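Local coordinates for protein arylalkylamine N-Acetyltransferase 2 (Aedes aegypti, PDB 4FD5) that probably transfers acyl groups from acyl-CoA to the amine of arylalkylamines, acetylating dopamine and joining long-chain fatty acyl groups to serotonin, at residues A[40-51]-A[100-108]. Numbering follows the deposited sequence.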
loop_
_atom_site.group_PDB
_atom_site.type_symbol
_atom_site.label_atom_id
_atom_site.label_comp_id
_atom_site.label_asym_id
_atom_site.label_seq_id
_atom_site.Cartn_x
_atom_site.Cartn_y
_atom_site.Cartn_z
ATOM N N VAL A 40 4.861 -4.043 15.169
ATOM C CA VAL A 40 4.108 -4.991 15.992
ATOM C C VAL A 40 4.511 -6.449 15.783
ATOM O O VAL A 40 3.768 -7.372 16.150
ATOM C CB VAL A 40 2.591 -4.809 15.836
ATOM C CG1 VAL A 40 2.169 -3.431 16.360
ATOM C CG2 VAL A 40 2.175 -5.008 14.388
ATOM N N ASN A 41 5.690 -6.648 15.200
ATOM C CA ASN A 41 6.239 -7.984 15.010
ATOM C C ASN A 41 5.254 -8.910 14.311
ATOM O O ASN A 41 5.060 -10.057 14.713
ATOM C CB ASN A 41 6.659 -8.574 16.361
ATOM C CG ASN A 41 7.667 -7.705 17.082
ATOM O OD1 ASN A 41 8.815 -7.594 16.656
ATOM N ND2 ASN A 41 7.242 -7.075 18.173
ATOM N N LEU A 42 4.639 -8.409 13.247
ATOM C CA LEU A 42 3.597 -9.159 12.561
ATOM C C LEU A 42 4.137 -10.430 11.930
ATOM O O LEU A 42 3.485 -11.476 11.952
ATOM C CB LEU A 42 2.927 -8.284 11.503
ATOM C CG LEU A 42 1.693 -8.863 10.817
ATOM C CD1 LEU A 42 0.579 -9.085 11.816
ATOM C CD2 LEU A 42 1.224 -7.920 9.723
ATOM N N THR A 43 5.340 -10.345 11.379
ATOM C CA THR A 43 5.935 -11.479 10.695
ATOM C C THR A 43 7.454 -11.359 10.716
ATOM O O THR A 43 8.007 -10.466 11.358
ATOM C CB THR A 43 5.384 -11.626 9.247
ATOM O OG1 THR A 43 6.028 -12.718 8.574
ATOM C CG2 THR A 43 5.579 -10.337 8.456
ATOM N N ARG A 44 8.121 -12.282 10.049
ATOM C CA ARG A 44 9.572 -12.341 10.062
ATOM C C ARG A 44 10.021 -12.330 8.618
ATOM O O ARG A 44 9.270 -12.730 7.737
ATOM C CB ARG A 44 10.043 -13.630 10.746
ATOM C CG ARG A 44 9.612 -13.764 12.210
ATOM C CD ARG A 44 10.091 -15.077 12.838
ATOM N NE ARG A 44 11.509 -15.317 12.584
ATOM C CZ ARG A 44 12.235 -16.256 13.188
ATOM N NH1 ARG A 44 11.676 -17.051 14.093
ATOM N NH2 ARG A 44 13.524 -16.397 12.886
ATOM N N PRO A 45 11.249 -11.876 8.361
ATOM C CA PRO A 45 11.679 -11.868 6.961
ATOM C C PRO A 45 11.525 -13.242 6.311
ATOM O O PRO A 45 11.976 -14.243 6.870
ATOM C CB PRO A 45 13.156 -11.493 7.056
ATOM C CG PRO A 45 13.269 -10.733 8.349
ATOM C CD PRO A 45 12.282 -11.354 9.274
ATOM N N GLY A 46 10.876 -13.282 5.150
ATOM C CA GLY A 46 10.742 -14.502 4.369
ATOM C C GLY A 46 9.557 -15.369 4.746
ATOM O O GLY A 46 9.193 -16.290 4.011
ATOM N N GLN A 47 8.942 -15.074 5.886
ATOM C CA GLN A 47 7.937 -15.958 6.468
ATOM C C GLN A 47 6.530 -15.750 5.908
ATOM O O GLN A 47 5.763 -16.705 5.743
ATOM C CB GLN A 47 7.923 -15.779 7.982
ATOM C CG GLN A 47 6.875 -16.584 8.714
ATOM C CD GLN A 47 7.009 -16.441 10.213
ATOM O OE1 GLN A 47 7.859 -17.084 10.831
ATOM N NE2 GLN A 47 6.185 -15.584 10.806
ATOM N N GLY A 48 6.187 -14.503 5.625
ATOM C CA GLY A 48 4.857 -14.186 5.144
ATOM C C GLY A 48 3.819 -14.181 6.248
ATOM O O GLY A 48 4.139 -14.202 7.435
ATOM N N HIS A 49 2.554 -14.156 5.851
ATOM C CA HIS A 49 1.471 -14.064 6.806
ATOM C C HIS A 49 0.181 -14.357 6.055
ATOM O O HIS A 49 -0.044 -13.821 4.979
ATOM C CB HIS A 49 1.453 -12.647 7.382
ATOM C CG HIS A 49 0.507 -12.465 8.517
ATOM N ND1 HIS A 49 -0.843 -12.262 8.333
ATOM C CD2 HIS A 49 0.716 -12.440 9.856
ATOM C CE1 HIS A 49 -1.429 -12.134 9.510
ATOM N NE2 HIS A 49 -0.503 -12.235 10.450
ATOM N N PRO A 50 -0.682 -15.218 6.612
ATOM C CA PRO A 50 -1.865 -15.595 5.828
ATOM C C PRO A 50 -2.776 -14.421 5.461
ATOM O O PRO A 50 -3.270 -14.385 4.327
ATOM C CB PRO A 50 -2.596 -16.574 6.749
ATOM C CG PRO A 50 -1.510 -17.129 7.630
ATOM C CD PRO A 50 -0.566 -15.991 7.862
ATOM N N LEU A 51 -2.996 -13.479 6.378
ATOM C CA LEU A 51 -3.884 -12.356 6.094
ATOM C C LEU A 51 -3.248 -11.371 5.109
ATOM O O LEU A 51 -3.912 -10.892 4.195
ATOM C CB LEU A 51 -4.293 -11.638 7.385
ATOM C CG LEU A 51 -5.033 -12.496 8.414
ATOM C CD1 LEU A 51 -5.352 -11.675 9.651
ATOM C CD2 LEU A 51 -6.304 -13.085 7.827
ATOM N N ILE A 100 -10.932 -10.440 13.336
ATOM C CA ILE A 100 -9.528 -10.863 13.289
ATOM C C ILE A 100 -8.998 -11.452 14.606
ATOM O O ILE A 100 -9.172 -10.858 15.671
ATOM C CB ILE A 100 -8.620 -9.697 12.851
ATOM C CG1 ILE A 100 -9.118 -9.102 11.527
ATOM C CG2 ILE A 100 -7.178 -10.167 12.734
ATOM C CD1 ILE A 100 -8.602 -7.699 11.229
ATOM N N GLN A 101 -8.337 -12.607 14.525
ATOM C CA GLN A 101 -7.717 -13.231 15.702
ATOM C C GLN A 101 -6.268 -12.801 15.926
ATOM O O GLN A 101 -5.695 -13.041 16.989
ATOM C CB GLN A 101 -7.774 -14.754 15.606
ATOM C CG GLN A 101 -9.175 -15.326 15.605
ATOM C CD GLN A 101 -9.171 -16.841 15.646
ATOM O OE1 GLN A 101 -8.174 -17.459 16.030
ATOM N NE2 GLN A 101 -10.282 -17.449 15.243
ATOM N N ASP A 102 -5.673 -12.179 14.916
ATOM C CA ASP A 102 -4.307 -11.708 15.014
ATOM C C ASP A 102 -4.342 -10.314 15.632
ATOM O O ASP A 102 -4.689 -9.345 14.959
ATOM C CB ASP A 102 -3.684 -11.659 13.612
ATOM C CG ASP A 102 -2.178 -11.437 13.639
ATOM O OD1 ASP A 102 -1.710 -10.566 14.397
ATOM O OD2 ASP A 102 -1.455 -12.145 12.898
ATOM N N GLU A 103 -4.006 -10.230 16.918
ATOM C CA GLU A 103 -3.952 -8.962 17.656
ATOM C C GLU A 103 -3.218 -7.840 16.918
ATOM O O GLU A 103 -3.701 -6.695 16.824
ATOM C CB GLU A 103 -3.193 -9.193 18.958
ATOM C CG GLU A 103 -4.000 -9.173 20.213
ATOM C CD GLU A 103 -3.099 -9.279 21.427
ATOM O OE1 GLU A 103 -2.376 -10.294 21.535
ATOM O OE2 GLU A 103 -3.089 -8.340 22.255
ATOM N N SER A 104 -2.030 -8.175 16.429
ATOM C CA SER A 104 -1.146 -7.205 15.781
ATOM C C SER A 104 -1.781 -6.667 14.494
ATOM O O SER A 104 -1.856 -5.434 14.233
ATOM C CB SER A 104 0.188 -7.877 15.452
ATOM O OG SER A 104 0.862 -8.300 16.629
ATOM N N PHE A 105 -2.257 -7.605 13.685
ATOM C CA PHE A 105 -2.927 -7.239 12.448
ATOM C C PHE A 105 -4.096 -6.314 12.755
ATOM O O PHE A 105 -4.297 -5.302 12.086
ATOM C CB PHE A 105 -3.405 -8.479 11.700
ATOM C CG PHE A 105 -3.961 -8.177 10.342
ATOM C CD1 PHE A 105 -5.315 -7.943 10.173
ATOM C CD2 PHE A 105 -3.128 -8.102 9.240
ATOM C CE1 PHE A 105 -5.835 -7.653 8.925
ATOM C CE2 PHE A 105 -3.645 -7.813 7.981
ATOM C CZ PHE A 105 -4.996 -7.589 7.829
ATOM N N LYS A 106 -4.863 -6.650 13.784
ATOM C CA LYS A 106 -6.006 -5.826 14.147
ATOM C C LYS A 106 -5.597 -4.394 14.516
ATOM O O LYS A 106 -6.315 -3.449 14.195
ATOM C CB LYS A 106 -6.791 -6.468 15.283
ATOM C CG LYS A 106 -8.068 -5.740 15.615
ATOM C CD LYS A 106 -8.847 -6.477 16.704
ATOM C CE LYS A 106 -9.894 -5.565 17.368
ATOM N NZ LYS A 106 -10.592 -6.233 18.510
ATOM N N LYS A 107 -4.458 -4.239 15.193
ATOM C CA LYS A 107 -3.963 -2.885 15.489
ATOM C C LYS A 107 -3.764 -2.071 14.206
ATOM O O LYS A 107 -4.168 -0.881 14.111
ATOM C CB LYS A 107 -2.637 -2.953 16.231
ATOM C CG LYS A 107 -2.751 -3.586 17.610
ATOM C CD LYS A 107 -1.395 -3.621 18.280
ATOM C CE LYS A 107 -1.499 -4.216 19.682
ATOM N NZ LYS A 107 -0.158 -4.529 20.228
ATOM N N ILE A 108 -3.123 -2.715 13.230
ATOM C CA ILE A 108 -2.890 -2.041 11.941
ATOM C C ILE A 108 -4.203 -1.702 11.207
ATOM O O ILE A 108 -4.440 -0.550 10.790
ATOM C CB ILE A 108 -1.998 -2.906 11.038
ATOM C CG1 ILE A 108 -0.619 -3.079 11.682
ATOM C CG2 ILE A 108 -1.886 -2.285 9.639
ATOM C CD1 ILE A 108 0.219 -4.160 11.032
HETATM O O HOH W 1 3.107 -10.306 16.753
HETATM O O HOH W 2 1.359 -11.666 14.084
#
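His-49 and Asp-102, the N-cap residues of helices 50-60 and 103-116, are joined through their side chains. His-49 NE2 donates to Asp-102 OD2 at 2.6 Å with an N-H...O angle of 161°; the oxygen lies in the imidazole plane, whereas the nitrogen stands above the carboxylate plane. The two planes are 47° apart. The other carboxylate oxygen, OD1, accepts from Phe-105 N in a nearly straight bond, capping the helix and fixing the carboxylate for the histidine. His-49 ND1 accepts weakly from Leu-51 N, so the imidazole links both helix starts. A water bridges Asp-102 OD2 and Leu-42 O.

Beside this bond, Leu-51 can be traced outward: CB stands 3.9 Å from Phe-105 CE2, and with CG anti to the carbonyl carbon (chi1 -60°) and CD1 continuing the extended chain from CA, CD1 comes over the face of the Phe-105 ring, 3.9 Å from its centroid in a CH-pi contact. The same methyl reaches Ile-100 CG2. Nearer the start of the loop, Leu-42 lays CD1 against Phe-105 CB and CD2 against Ile-108 CD1, while Val-40 CG2 presses on Ser-104 CB at 3.6 Å. Ile-108 also touches Leu-36 of helix 35-39. This surface contact of the GNAT fold thus ties two helix N-termini together by a His-carboxylate hydrogen bond between their N-cap side chains.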